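Local coordinates for GntR-family protein transcriptional regulator (Mycobacterium smegmatis, PDB 3F8M) that represses the phnDCE phosphate-uptake operon when phosphate is available, acting as a DNA-binding transcription factor of the GntR family, at residues Pro205-Leu209 and Gly230-Phe235. Residues are numbered along the deposited sequence; the frame is centred on the assembly and turned at random.
Sequences PMFLL and GDRMTF
Pro205 meets Gly230 through backbone alone: Gly230 N donates to Pro205 O at 2.8 Å, with an N-H...O angle of 159°. The same carbonyl oxygen takes a second hydrogen from a water, and the water in turn accepts a weak hydrogen bond from Asp231 N, so Pro205 O is gripped twice just where the chain turns out of strand 220-229. Met206 brings its CA to 4.0 Å from Gly230 N and turns its side chain to the other side of the sheet, onto Leu227 and Pro190.

Phe207 is the centre of the contact. Its CB points at 230-235, and chi1 of -85° sets CG beside the backbone N, anti to the carbonyl carbon. Gly230 CA lies obliquely by Phe207 CD2, Met233 O sits in the ring plane at the edge, 3.4 Å from Phe207 CE2, and Phe235 drives the CD2-CE2 edge of its own ring into one face. This is a T-shaped stack, centroids 5.1 Å apart and planes at 82°, with Phe235 CD2 over the middle of the Phe207 ring. Leu209 comes at Phe235 from the opposite direction: Leu209 CD1 reaches 3.8 Å from Phe235 CE2, while CD2 lies over one face, toward the rim. Met233 SD lies over the opposite face, also toward the rim, so the Phe235 ring sits between a leucine methyl and a sulfur.

Strand 206-214 lies in the large antiparallel sheet of the UTRA domain, between 220-229 and 180-188. After strand 220-229 the chain turns through 230-232 and continues as strand 233-240, outside that sheet and parallel to 80-83; its segment 233-235 runs at 47° to 206-209. At Phe235 it also pairs antiparallel with a strand of the second subunit, which places this buried aromatic cluster beside the dimer interface.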
loop_
_atom_site.group_PDB
_atom_site.type_symbol
_atom_site.label_atom_id
_atom_site.label_comp_id
_atom_site.label_asym_id
_atom_site.label_seq_id
_atom_site.Cartn_x
_atom_site.Cartn_y
_atom_site.Cartn_z
ATOM N N PRO A 205 -7.154 2.721 11.513
ATOM C CA PRO A 205 -6.481 2.941 10.233
ATOM C C PRO A 205 -6.837 1.847 9.196
ATOM O O PRO A 205 -6.803 0.642 9.537
ATOM C CB PRO A 205 -4.998 2.899 10.593
ATOM C CG PRO A 205 -4.988 3.234 12.058
ATOM C CD PRO A 205 -6.195 2.620 12.631
ATOM N N MET A 206 -7.218 2.299 7.994
ATOM C CA MET A 206 -7.582 1.429 6.844
ATOM C C MET A 206 -6.701 1.661 5.623
ATOM O O MET A 206 -6.174 2.749 5.421
ATOM C CB MET A 206 -9.037 1.692 6.384
ATOM C CG MET A 206 -10.061 2.005 7.461
ATOM S SD MET A 206 -10.368 0.606 8.531
ATOM C CE MET A 206 -10.891 -0.615 7.458
ATOM N N PHE A 207 -6.561 0.631 4.787
ATOM C CA PHE A 207 -6.072 0.735 3.442
ATOM C C PHE A 207 -7.344 0.912 2.572
ATOM O O PHE A 207 -8.352 0.270 2.846
ATOM C CB PHE A 207 -5.493 -0.573 2.986
ATOM C CG PHE A 207 -4.044 -0.808 3.358
ATOM C CD1 PHE A 207 -3.017 -0.102 2.719
ATOM C CD2 PHE A 207 -3.726 -1.825 4.252
ATOM C CE1 PHE A 207 -1.671 -0.362 3.024
ATOM C CE2 PHE A 207 -2.366 -2.093 4.567
ATOM C CZ PHE A 207 -1.371 -1.357 3.945
ATOM N N LEU A 208 -7.245 1.762 1.557
ATOM C CA LEU A 208 -8.328 1.964 0.572
ATOM C C LEU A 208 -7.714 1.779 -0.798
ATOM O O LEU A 208 -6.883 2.592 -1.245
ATOM C CB LEU A 208 -8.976 3.366 0.761
ATOM C CG LEU A 208 -9.977 3.655 -0.382
ATOM C CD1 LEU A 208 -11.106 2.657 -0.320
ATOM C CD2 LEU A 208 -10.482 5.106 -0.414
ATOM N N LEU A 209 -8.021 0.650 -1.428
ATOM C CA LEU A 209 -7.553 0.364 -2.771
ATOM C C LEU A 209 -8.668 0.556 -3.762
ATOM O O LEU A 209 -9.783 0.144 -3.506
ATOM C CB LEU A 209 -7.081 -1.081 -2.907
ATOM C CG LEU A 209 -5.643 -1.199 -2.440
ATOM C CD1 LEU A 209 -5.667 -1.189 -0.938
ATOM C CD2 LEU A 209 -5.010 -2.436 -2.982
ATOM N N GLY A 230 -6.044 -1.880 8.545
ATOM C CA GLY A 230 -4.553 -1.871 8.467
ATOM C C GLY A 230 -3.945 -2.934 9.387
ATOM O O GLY A 230 -2.928 -3.537 9.043
ATOM N N ASP A 231 -4.604 -3.202 10.508
ATOM C CA ASP A 231 -4.124 -4.191 11.511
ATOM C C ASP A 231 -4.330 -5.656 11.091
ATOM O O ASP A 231 -3.844 -6.583 11.767
ATOM C CB ASP A 231 -4.669 -3.890 12.923
ATOM C CG ASP A 231 -6.190 -3.950 13.029
ATOM O OD1 ASP A 231 -6.903 -4.344 12.050
ATOM O OD2 ASP A 231 -6.688 -3.554 14.101
ATOM N N ARG A 232 -4.973 -5.885 9.942
ATOM C CA ARG A 232 -5.194 -7.256 9.508
ATOM C C ARG A 232 -4.638 -7.536 8.119
ATOM O O ARG A 232 -4.759 -8.657 7.580
ATOM C CB ARG A 232 -6.698 -7.631 9.633
ATOM C CG ARG A 232 -7.088 -8.009 11.088
ATOM C CD ARG A 232 -8.527 -7.686 11.491
ATOM N NE ARG A 232 -8.719 -7.708 12.954
ATOM C CZ ARG A 232 -9.893 -7.580 13.583
ATOM N NH1 ARG A 232 -11.055 -7.440 12.899
ATOM N NH2 ARG A 232 -9.919 -7.612 14.926
ATOM N N MET A 233 -3.987 -6.546 7.518
ATOM C CA MET A 233 -3.579 -6.743 6.156
ATOM C C MET A 233 -2.239 -6.111 5.854
ATOM O O MET A 233 -1.975 -4.981 6.296
ATOM C CB MET A 233 -4.681 -6.187 5.233
ATOM C CG MET A 233 -4.322 -6.139 3.754
ATOM S SD MET A 233 -4.247 -7.799 3.027
ATOM C CE MET A 233 -5.675 -8.562 3.823
ATOM N N THR A 234 -1.412 -6.831 5.109
ATOM C CA THR A 234 -0.178 -6.303 4.530
ATOM C C THR A 234 -0.206 -6.557 3.053
ATOM O O THR A 234 -0.574 -7.645 2.638
ATOM C CB THR A 234 1.064 -7.014 5.111
ATOM O OG1 THR A 234 1.107 -6.774 6.510
ATOM C CG2 THR A 234 2.306 -6.503 4.492
ATOM N N PHE A 235 0.198 -5.578 2.246
ATOM C CA PHE A 235 0.391 -5.816 0.827
ATOM C C PHE A 235 1.849 -5.940 0.473
ATOM O O PHE A 235 2.677 -5.236 1.030
ATOM C CB PHE A 235 -0.256 -4.704 0.016
ATOM C CG PHE A 235 -1.744 -4.734 0.071
ATOM C CD1 PHE A 235 -2.452 -5.696 -0.649
ATOM C CD2 PHE A 235 -2.430 -3.852 0.862
ATOM C CE1 PHE A 235 -3.814 -5.748 -0.586
ATOM C CE2 PHE A 235 -3.802 -3.909 0.941
ATOM C CZ PHE A 235 -4.493 -4.852 0.209
HETATM O O HOH W 1 -5.824 -0.718 11.638
#